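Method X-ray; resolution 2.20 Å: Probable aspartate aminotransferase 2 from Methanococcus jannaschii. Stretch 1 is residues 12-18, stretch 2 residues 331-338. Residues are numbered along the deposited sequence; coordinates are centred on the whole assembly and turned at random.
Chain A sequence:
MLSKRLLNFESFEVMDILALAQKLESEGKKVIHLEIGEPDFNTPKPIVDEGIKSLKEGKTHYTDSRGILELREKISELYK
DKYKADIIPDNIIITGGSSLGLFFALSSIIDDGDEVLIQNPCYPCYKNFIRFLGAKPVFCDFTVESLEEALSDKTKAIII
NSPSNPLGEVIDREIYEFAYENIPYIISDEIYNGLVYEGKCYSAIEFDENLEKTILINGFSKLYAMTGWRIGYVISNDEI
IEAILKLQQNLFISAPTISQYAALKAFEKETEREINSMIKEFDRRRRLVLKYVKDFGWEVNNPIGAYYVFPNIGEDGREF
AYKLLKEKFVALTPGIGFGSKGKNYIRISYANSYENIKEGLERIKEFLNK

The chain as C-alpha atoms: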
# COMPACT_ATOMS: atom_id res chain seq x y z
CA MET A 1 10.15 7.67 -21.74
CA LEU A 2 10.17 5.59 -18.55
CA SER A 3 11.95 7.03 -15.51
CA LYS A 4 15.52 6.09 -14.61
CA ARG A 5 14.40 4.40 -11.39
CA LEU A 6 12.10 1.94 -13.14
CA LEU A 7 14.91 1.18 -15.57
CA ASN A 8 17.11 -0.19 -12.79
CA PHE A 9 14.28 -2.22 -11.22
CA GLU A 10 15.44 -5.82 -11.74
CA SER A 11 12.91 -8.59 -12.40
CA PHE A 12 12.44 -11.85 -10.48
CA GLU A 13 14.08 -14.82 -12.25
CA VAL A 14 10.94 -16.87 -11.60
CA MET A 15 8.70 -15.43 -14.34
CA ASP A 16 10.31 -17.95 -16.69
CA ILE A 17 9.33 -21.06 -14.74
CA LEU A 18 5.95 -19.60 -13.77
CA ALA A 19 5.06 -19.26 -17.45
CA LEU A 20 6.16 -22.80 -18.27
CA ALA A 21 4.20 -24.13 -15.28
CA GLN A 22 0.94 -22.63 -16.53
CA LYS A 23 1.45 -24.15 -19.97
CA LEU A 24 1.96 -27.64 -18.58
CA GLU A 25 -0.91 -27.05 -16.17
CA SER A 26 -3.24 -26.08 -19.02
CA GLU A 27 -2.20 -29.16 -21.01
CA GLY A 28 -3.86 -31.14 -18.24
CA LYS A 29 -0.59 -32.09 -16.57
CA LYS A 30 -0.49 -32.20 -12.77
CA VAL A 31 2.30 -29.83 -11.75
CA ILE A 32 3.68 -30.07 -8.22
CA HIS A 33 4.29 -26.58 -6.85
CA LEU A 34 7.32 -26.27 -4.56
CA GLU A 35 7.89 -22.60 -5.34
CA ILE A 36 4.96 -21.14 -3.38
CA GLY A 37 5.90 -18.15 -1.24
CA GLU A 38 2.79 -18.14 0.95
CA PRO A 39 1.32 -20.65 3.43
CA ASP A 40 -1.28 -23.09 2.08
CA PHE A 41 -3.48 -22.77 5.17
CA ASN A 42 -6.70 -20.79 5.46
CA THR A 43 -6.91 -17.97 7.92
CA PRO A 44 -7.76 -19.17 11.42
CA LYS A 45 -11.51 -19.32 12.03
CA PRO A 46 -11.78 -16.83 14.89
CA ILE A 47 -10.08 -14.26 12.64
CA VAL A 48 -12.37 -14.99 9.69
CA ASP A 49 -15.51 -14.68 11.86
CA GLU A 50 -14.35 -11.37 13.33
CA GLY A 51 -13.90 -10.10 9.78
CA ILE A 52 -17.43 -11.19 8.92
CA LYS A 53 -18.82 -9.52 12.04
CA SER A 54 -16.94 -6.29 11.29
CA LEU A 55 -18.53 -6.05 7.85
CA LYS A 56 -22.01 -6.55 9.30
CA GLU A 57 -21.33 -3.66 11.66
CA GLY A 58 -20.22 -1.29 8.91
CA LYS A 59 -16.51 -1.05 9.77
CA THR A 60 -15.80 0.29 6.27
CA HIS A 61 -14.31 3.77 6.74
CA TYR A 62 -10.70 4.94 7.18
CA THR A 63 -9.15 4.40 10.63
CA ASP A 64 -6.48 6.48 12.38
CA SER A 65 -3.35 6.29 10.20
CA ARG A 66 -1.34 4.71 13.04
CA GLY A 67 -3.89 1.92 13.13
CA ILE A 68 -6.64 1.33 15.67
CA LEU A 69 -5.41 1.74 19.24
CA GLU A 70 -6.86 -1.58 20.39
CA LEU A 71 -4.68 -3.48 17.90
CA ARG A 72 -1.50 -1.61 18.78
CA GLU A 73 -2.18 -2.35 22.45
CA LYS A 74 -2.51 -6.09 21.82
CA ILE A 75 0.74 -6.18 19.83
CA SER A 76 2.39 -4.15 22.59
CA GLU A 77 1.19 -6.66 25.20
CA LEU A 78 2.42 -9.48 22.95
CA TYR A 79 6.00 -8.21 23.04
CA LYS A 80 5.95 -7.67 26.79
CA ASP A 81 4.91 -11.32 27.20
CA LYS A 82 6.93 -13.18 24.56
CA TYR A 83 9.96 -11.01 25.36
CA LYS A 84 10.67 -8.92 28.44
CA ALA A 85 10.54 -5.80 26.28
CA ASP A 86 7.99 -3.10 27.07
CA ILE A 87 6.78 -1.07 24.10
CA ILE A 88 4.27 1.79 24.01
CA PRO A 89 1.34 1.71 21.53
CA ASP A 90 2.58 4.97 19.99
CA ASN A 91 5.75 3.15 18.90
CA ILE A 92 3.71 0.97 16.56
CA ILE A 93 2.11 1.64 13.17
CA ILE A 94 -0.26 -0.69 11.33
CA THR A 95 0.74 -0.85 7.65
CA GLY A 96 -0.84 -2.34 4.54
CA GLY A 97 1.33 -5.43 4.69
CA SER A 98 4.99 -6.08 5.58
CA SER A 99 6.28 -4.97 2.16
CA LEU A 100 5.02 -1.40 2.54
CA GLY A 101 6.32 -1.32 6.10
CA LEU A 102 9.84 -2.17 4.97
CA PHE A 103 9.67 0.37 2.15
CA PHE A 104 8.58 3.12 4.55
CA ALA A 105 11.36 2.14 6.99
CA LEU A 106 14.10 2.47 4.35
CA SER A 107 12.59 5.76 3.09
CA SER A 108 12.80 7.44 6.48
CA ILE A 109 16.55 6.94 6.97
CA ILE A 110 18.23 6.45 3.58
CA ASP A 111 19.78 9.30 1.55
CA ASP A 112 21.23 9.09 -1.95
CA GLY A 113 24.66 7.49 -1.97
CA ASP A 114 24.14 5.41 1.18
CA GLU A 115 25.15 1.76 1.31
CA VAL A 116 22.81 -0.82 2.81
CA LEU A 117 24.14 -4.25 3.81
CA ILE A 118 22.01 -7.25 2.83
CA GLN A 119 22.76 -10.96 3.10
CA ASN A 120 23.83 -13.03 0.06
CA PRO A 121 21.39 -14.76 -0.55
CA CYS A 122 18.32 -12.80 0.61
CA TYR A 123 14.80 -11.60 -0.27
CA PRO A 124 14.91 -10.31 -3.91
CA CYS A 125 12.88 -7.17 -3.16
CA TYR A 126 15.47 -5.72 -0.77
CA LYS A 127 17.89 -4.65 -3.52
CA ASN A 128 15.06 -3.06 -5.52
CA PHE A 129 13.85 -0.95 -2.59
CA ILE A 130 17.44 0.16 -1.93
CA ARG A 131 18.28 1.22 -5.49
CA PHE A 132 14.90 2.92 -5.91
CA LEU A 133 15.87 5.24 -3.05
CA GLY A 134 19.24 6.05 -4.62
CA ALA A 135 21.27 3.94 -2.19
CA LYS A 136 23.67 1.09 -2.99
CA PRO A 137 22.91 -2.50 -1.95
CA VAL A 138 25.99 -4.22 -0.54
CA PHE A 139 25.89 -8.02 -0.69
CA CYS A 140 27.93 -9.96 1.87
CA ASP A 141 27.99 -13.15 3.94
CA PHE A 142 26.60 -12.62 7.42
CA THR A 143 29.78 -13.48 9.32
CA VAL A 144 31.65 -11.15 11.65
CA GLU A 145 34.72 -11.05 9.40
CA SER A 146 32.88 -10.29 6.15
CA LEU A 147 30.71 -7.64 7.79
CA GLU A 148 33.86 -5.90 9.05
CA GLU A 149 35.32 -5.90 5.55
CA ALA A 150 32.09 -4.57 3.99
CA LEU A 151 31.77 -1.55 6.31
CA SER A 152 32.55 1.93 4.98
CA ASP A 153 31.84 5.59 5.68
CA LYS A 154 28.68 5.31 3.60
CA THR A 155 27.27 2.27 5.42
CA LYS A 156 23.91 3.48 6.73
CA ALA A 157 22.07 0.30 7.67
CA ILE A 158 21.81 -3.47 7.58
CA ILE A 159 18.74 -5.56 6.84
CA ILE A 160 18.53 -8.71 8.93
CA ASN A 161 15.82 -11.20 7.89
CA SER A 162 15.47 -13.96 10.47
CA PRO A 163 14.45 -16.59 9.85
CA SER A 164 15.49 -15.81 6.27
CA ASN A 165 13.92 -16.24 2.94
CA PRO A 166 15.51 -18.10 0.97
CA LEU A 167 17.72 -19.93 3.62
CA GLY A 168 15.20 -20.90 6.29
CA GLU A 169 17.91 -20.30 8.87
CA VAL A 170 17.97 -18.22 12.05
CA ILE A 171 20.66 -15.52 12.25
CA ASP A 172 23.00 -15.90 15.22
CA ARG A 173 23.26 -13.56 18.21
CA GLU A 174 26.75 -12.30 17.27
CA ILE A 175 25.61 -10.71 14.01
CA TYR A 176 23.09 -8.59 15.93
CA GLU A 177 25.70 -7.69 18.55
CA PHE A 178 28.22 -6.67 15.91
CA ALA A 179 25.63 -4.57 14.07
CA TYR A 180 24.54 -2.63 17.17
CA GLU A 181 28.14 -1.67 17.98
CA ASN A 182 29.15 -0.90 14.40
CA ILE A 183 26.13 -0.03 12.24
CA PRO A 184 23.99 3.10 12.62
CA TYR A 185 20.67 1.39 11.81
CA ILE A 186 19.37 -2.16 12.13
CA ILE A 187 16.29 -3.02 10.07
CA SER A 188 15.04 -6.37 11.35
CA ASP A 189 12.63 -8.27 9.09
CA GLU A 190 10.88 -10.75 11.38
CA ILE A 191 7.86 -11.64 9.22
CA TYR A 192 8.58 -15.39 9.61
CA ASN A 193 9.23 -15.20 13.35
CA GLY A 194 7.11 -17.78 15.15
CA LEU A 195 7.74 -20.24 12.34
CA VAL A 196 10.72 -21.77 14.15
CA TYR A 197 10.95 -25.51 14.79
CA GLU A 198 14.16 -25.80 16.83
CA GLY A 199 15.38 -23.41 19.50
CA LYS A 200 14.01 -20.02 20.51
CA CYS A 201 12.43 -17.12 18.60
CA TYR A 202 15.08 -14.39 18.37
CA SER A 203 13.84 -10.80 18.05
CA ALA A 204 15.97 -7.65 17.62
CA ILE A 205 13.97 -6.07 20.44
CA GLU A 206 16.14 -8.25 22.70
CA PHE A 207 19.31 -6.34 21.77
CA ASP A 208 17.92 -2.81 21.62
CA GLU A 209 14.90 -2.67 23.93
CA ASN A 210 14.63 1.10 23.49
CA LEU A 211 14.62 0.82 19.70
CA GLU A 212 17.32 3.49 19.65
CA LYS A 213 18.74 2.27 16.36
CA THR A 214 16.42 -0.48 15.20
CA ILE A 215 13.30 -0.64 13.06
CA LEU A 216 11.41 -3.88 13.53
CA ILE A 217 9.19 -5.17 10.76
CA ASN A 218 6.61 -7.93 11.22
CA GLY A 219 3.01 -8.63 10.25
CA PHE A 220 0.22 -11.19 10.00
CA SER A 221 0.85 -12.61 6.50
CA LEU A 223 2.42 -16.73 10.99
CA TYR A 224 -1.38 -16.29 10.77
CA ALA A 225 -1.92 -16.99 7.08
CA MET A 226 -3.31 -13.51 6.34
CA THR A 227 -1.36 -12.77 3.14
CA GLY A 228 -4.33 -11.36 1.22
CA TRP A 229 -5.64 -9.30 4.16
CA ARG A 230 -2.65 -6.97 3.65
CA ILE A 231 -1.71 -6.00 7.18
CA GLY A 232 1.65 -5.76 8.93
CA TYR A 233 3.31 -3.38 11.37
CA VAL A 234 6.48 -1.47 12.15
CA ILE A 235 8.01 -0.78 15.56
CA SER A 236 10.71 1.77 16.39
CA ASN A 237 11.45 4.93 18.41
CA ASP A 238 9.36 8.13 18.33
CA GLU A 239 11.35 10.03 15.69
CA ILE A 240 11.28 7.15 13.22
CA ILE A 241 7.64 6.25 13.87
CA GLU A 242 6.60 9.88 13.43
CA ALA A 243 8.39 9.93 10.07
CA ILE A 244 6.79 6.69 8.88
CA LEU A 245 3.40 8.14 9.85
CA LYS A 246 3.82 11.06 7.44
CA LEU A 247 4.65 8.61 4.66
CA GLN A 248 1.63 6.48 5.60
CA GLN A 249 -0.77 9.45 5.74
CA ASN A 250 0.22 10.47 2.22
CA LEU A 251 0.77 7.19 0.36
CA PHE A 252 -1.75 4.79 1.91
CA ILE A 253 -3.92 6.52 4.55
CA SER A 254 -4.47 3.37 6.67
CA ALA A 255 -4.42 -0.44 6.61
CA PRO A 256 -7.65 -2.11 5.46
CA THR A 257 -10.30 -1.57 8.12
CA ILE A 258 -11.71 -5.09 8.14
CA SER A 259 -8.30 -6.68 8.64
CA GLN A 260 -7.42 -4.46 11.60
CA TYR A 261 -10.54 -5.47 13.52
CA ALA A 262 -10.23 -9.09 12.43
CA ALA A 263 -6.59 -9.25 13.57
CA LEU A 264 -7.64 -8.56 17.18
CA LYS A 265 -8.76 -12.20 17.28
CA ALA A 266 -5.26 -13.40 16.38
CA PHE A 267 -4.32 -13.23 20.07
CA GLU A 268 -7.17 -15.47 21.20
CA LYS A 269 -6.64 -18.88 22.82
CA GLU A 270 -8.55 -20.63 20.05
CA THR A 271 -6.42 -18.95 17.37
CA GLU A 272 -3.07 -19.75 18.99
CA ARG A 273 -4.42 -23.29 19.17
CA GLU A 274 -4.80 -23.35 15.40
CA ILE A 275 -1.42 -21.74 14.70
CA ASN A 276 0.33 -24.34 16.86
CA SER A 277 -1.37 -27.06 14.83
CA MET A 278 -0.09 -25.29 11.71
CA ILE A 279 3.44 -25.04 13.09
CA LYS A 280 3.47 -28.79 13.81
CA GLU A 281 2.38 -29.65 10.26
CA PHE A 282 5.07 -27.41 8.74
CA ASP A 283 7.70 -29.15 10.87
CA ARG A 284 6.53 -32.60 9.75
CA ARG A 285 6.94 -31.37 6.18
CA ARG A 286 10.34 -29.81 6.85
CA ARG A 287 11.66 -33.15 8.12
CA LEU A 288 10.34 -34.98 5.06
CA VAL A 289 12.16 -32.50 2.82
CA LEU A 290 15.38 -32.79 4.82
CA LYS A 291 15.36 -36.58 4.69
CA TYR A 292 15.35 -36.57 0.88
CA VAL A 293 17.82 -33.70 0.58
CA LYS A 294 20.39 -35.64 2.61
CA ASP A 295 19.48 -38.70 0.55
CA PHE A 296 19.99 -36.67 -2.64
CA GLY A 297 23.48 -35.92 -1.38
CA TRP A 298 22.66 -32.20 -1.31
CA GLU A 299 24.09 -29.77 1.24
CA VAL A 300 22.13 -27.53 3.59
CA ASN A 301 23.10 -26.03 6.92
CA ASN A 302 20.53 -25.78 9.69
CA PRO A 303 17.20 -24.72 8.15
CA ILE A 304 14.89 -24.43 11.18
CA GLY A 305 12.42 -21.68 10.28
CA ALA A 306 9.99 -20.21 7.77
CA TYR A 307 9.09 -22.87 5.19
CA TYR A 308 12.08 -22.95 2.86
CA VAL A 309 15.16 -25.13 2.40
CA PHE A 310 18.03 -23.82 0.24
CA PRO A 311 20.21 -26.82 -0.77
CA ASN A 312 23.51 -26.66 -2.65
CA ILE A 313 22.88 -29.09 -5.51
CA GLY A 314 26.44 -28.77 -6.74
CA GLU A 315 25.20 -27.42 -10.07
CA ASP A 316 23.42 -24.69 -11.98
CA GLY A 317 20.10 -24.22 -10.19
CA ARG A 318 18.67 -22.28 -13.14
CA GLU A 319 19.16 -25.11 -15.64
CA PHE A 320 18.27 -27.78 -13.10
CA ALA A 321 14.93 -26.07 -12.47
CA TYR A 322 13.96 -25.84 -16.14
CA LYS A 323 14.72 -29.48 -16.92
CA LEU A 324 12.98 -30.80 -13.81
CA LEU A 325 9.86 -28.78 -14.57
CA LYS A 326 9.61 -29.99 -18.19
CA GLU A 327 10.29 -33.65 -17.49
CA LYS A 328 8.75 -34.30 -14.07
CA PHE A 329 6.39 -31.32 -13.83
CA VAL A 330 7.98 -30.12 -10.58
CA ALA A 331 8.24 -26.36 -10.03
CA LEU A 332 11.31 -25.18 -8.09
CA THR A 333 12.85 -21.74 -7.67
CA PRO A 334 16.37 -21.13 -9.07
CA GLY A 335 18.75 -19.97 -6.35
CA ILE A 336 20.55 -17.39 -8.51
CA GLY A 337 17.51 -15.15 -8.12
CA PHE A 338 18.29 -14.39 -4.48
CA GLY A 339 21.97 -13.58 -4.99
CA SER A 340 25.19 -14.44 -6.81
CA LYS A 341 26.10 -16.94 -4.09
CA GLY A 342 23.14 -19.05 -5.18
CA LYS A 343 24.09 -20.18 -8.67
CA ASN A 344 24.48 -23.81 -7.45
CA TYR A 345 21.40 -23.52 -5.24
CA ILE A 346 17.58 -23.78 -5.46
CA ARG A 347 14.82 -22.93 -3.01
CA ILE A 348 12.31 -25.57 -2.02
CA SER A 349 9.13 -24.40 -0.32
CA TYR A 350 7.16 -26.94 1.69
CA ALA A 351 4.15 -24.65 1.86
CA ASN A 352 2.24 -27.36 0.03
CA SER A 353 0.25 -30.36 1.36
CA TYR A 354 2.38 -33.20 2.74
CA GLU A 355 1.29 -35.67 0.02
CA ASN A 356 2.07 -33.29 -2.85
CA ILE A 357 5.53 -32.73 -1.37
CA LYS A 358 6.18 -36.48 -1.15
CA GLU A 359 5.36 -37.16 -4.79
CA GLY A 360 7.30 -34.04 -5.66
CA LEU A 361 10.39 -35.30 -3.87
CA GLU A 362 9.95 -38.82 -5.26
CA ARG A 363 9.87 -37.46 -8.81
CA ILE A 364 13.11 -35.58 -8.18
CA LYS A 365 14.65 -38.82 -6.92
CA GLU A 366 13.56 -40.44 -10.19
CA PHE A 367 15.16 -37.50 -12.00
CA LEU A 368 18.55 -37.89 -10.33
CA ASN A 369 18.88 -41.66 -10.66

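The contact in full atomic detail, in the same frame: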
# COMPACT_ATOMS: atom_id res chain seq x y z
N PHE A 12 12.24 -10.57 -11.17
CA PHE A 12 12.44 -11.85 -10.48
C PHE A 12 12.69 -12.92 -11.54
O PHE A 12 11.96 -13.00 -12.53
CB PHE A 12 11.19 -12.22 -9.67
CG PHE A 12 10.67 -11.11 -8.79
CD1 PHE A 12 9.97 -10.03 -9.34
CD2 PHE A 12 10.86 -11.14 -7.42
CE1 PHE A 12 9.47 -9.02 -8.53
CE2 PHE A 12 10.36 -10.13 -6.60
CZ PHE A 12 9.67 -9.07 -7.16
N GLU A 13 13.72 -13.74 -11.32
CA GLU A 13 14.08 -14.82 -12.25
C GLU A 13 13.15 -16.03 -12.12
O GLU A 13 13.58 -17.16 -12.34
CB GLU A 13 15.51 -15.31 -11.99
CG GLU A 13 16.62 -14.60 -12.77
CD GLU A 13 17.02 -13.27 -12.15
OE1 GLU A 13 17.39 -13.27 -10.95
OE2 GLU A 13 16.96 -12.24 -12.85
N VAL A 14 11.89 -15.79 -11.78
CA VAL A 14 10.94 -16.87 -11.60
C VAL A 14 9.83 -16.81 -12.66
O VAL A 14 9.11 -17.78 -12.88
CB VAL A 14 10.30 -16.82 -10.20
CG1 VAL A 14 9.36 -18.00 -10.00
CG2 VAL A 14 11.39 -16.83 -9.14
N MET A 15 9.71 -15.65 -13.31
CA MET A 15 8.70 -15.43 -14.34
C MET A 15 8.82 -16.48 -15.44
O MET A 15 7.83 -16.84 -16.08
CB MET A 15 8.86 -14.03 -14.94
CG MET A 15 8.80 -12.90 -13.92
SD MET A 15 7.14 -12.53 -13.32
CE MET A 15 6.68 -11.17 -14.40
N ASP A 16 10.04 -16.95 -15.66
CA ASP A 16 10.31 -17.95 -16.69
C ASP A 16 9.55 -19.23 -16.34
O ASP A 16 8.64 -19.65 -17.06
CB ASP A 16 11.80 -18.26 -16.73
CG ASP A 16 12.65 -17.02 -16.59
OD1 ASP A 16 12.58 -16.36 -15.53
OD2 ASP A 16 13.39 -16.69 -17.55
N ILE A 17 9.94 -19.83 -15.23
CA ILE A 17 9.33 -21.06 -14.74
C ILE A 17 7.82 -20.93 -14.58
O ILE A 17 7.07 -21.82 -14.99
CB ILE A 17 9.95 -21.48 -13.38
CG1 ILE A 17 11.45 -21.75 -13.55
CG2 ILE A 17 9.25 -22.72 -12.85
CD1 ILE A 17 12.26 -20.54 -13.95
N LEU A 18 7.38 -19.83 -13.98
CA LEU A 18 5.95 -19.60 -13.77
C LEU A 18 5.16 -19.75 -15.07
O LEU A 18 4.09 -20.36 -15.09
CB LEU A 18 5.71 -18.19 -13.20
CG LEU A 18 6.20 -17.90 -11.77
CD1 LEU A 18 5.95 -16.43 -11.45
CD2 LEU A 18 5.47 -18.79 -10.78
N ALA A 331 7.83 -27.76 -10.06
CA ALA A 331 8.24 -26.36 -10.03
C ALA A 331 9.11 -26.00 -8.82
O ALA A 331 8.68 -26.08 -7.67
CB ALA A 331 7.00 -25.47 -10.07
N LEU A 332 10.34 -25.59 -9.11
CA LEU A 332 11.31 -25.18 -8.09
C LEU A 332 11.81 -23.79 -8.45
O LEU A 332 11.73 -23.37 -9.60
CB LEU A 332 12.51 -26.14 -8.05
CG LEU A 332 12.32 -27.54 -7.46
CD1 LEU A 332 13.67 -28.24 -7.40
CD2 LEU A 332 11.72 -27.44 -6.07
N THR A 333 12.34 -23.08 -7.46
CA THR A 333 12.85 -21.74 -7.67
C THR A 333 14.37 -21.71 -7.77
O THR A 333 15.06 -22.16 -6.86
CB THR A 333 12.44 -20.81 -6.51
OG1 THR A 333 11.02 -20.87 -6.34
CG2 THR A 333 12.88 -19.37 -6.80
N PRO A 334 14.92 -21.20 -8.89
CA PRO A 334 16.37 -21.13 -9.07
C PRO A 334 17.03 -20.22 -8.04
O PRO A 334 16.61 -19.08 -7.84
CB PRO A 334 16.51 -20.61 -10.50
CG PRO A 334 15.25 -19.83 -10.72
CD PRO A 334 14.21 -20.72 -10.09
N GLY A 335 18.07 -20.73 -7.39
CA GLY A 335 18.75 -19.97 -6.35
C GLY A 335 19.38 -18.66 -6.77
O GLY A 335 19.40 -17.71 -5.98
N ILE A 336 19.90 -18.60 -7.99
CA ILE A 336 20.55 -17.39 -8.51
C ILE A 336 19.70 -16.13 -8.32
O ILE A 336 20.24 -15.03 -8.20
CB ILE A 336 20.89 -17.55 -10.02
CG1 ILE A 336 21.67 -16.33 -10.52
CG2 ILE A 336 19.61 -17.72 -10.83
CD1 ILE A 336 23.00 -16.12 -9.83
N GLY A 337 18.38 -16.29 -8.28
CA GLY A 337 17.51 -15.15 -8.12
C GLY A 337 17.66 -14.38 -6.81
O GLY A 337 17.36 -13.19 -6.75
N PHE A 338 18.13 -15.05 -5.77
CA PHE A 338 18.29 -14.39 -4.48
C PHE A 338 19.68 -13.81 -4.23
O PHE A 338 19.90 -13.13 -3.23
CB PHE A 338 17.94 -15.36 -3.35
CG PHE A 338 16.59 -16.02 -3.51
CD1 PHE A 338 16.46 -17.19 -4.26
CD2 PHE A 338 15.46 -15.48 -2.90
CE1 PHE A 338 15.22 -17.81 -4.40
CE2 PHE A 338 14.22 -16.10 -3.04
CZ PHE A 338 14.10 -17.26 -3.79

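The two stretches lie more than 300 residues apart in sequence yet pack together through van der Waals contact, with no hydrogen bond between them. The buried surface is modest, 296 Å² summed over both sides. CA distances give the register: Glu 13 CA is 5.4 Å from Gly 337 CA, Val 14 CA is 6.5 Å from Thr 333 CA, and Ile 17 CA is 7.2 Å from Ala 331 CA. The chains therefore run in opposite senses, with the start of stretch 1 beside the end of stretch 2, and they draw closest at the glycine.

Each backbone satisfies some of its polar groups internally. Residues 15-18 are helical, and Leu 18 N donates to Val 14 O at 2.9 Å. In stretch 2, the strand that includes Thr 333 and Pro 334 passes into a 3-10 segment, where Phe 338 N donates to Gly 335 O at 3.0 Å and Gly 337 N makes a weak bond to Pro 334 O at 3.3 Å.

Glu 13 is the most heavily covered residue, losing 61 Å². Its CA-to-CB bond points toward stretch 2, and chi1 of -89° (m) sets the direction of the chain, chi2 of 80° (p) folds it rather than extending it, and chi3 of 56° sets the twist of the carboxylate. This conformation leaves Glu 13 OE1 3.4 Å from Gly 337 CA, a close packing contact. Gly 337 has no side chain, but an ideal CB would point toward stretch 1 and lie 3.8 Å from Glu 13 CB, with room to spare; steric exclusion at that position does not explain the glycine. The backbone of Glu 13 also contributes, since Glu 13 O meets Pro 334 CG at 3.5 Å, setting a carbonyl against the proline ring.

Pro 334, with its CG-endo pucker, points toward stretch 1 and also meets Ile 17, whose CD1 lies 4.3 Å from Pro 334 CD. Ile 17 is buried and points toward stretch 2; chi1 of -62° (m) and chi2 of 64° (p) carry CD1 to the proline ring, while CG2 lies 4.1 Å from Leu 332 O. The two branches thus touch different residues. Leu 332 directs its own CA-to-CB bond away, so it meets Ile 17 through its backbone.

Between these contacts, Val 14 and Thr 333 both point sideways. With Val 14 at chi1 -177° (t) and Thr 333 at chi1 -54° (m), their methyls meet: Val 14 CG2 is 3.8 Å from Thr 333 CG2. The threonine hydroxyl lies farther from Val 14 CG2, so its methyl supplies the apolar surface here.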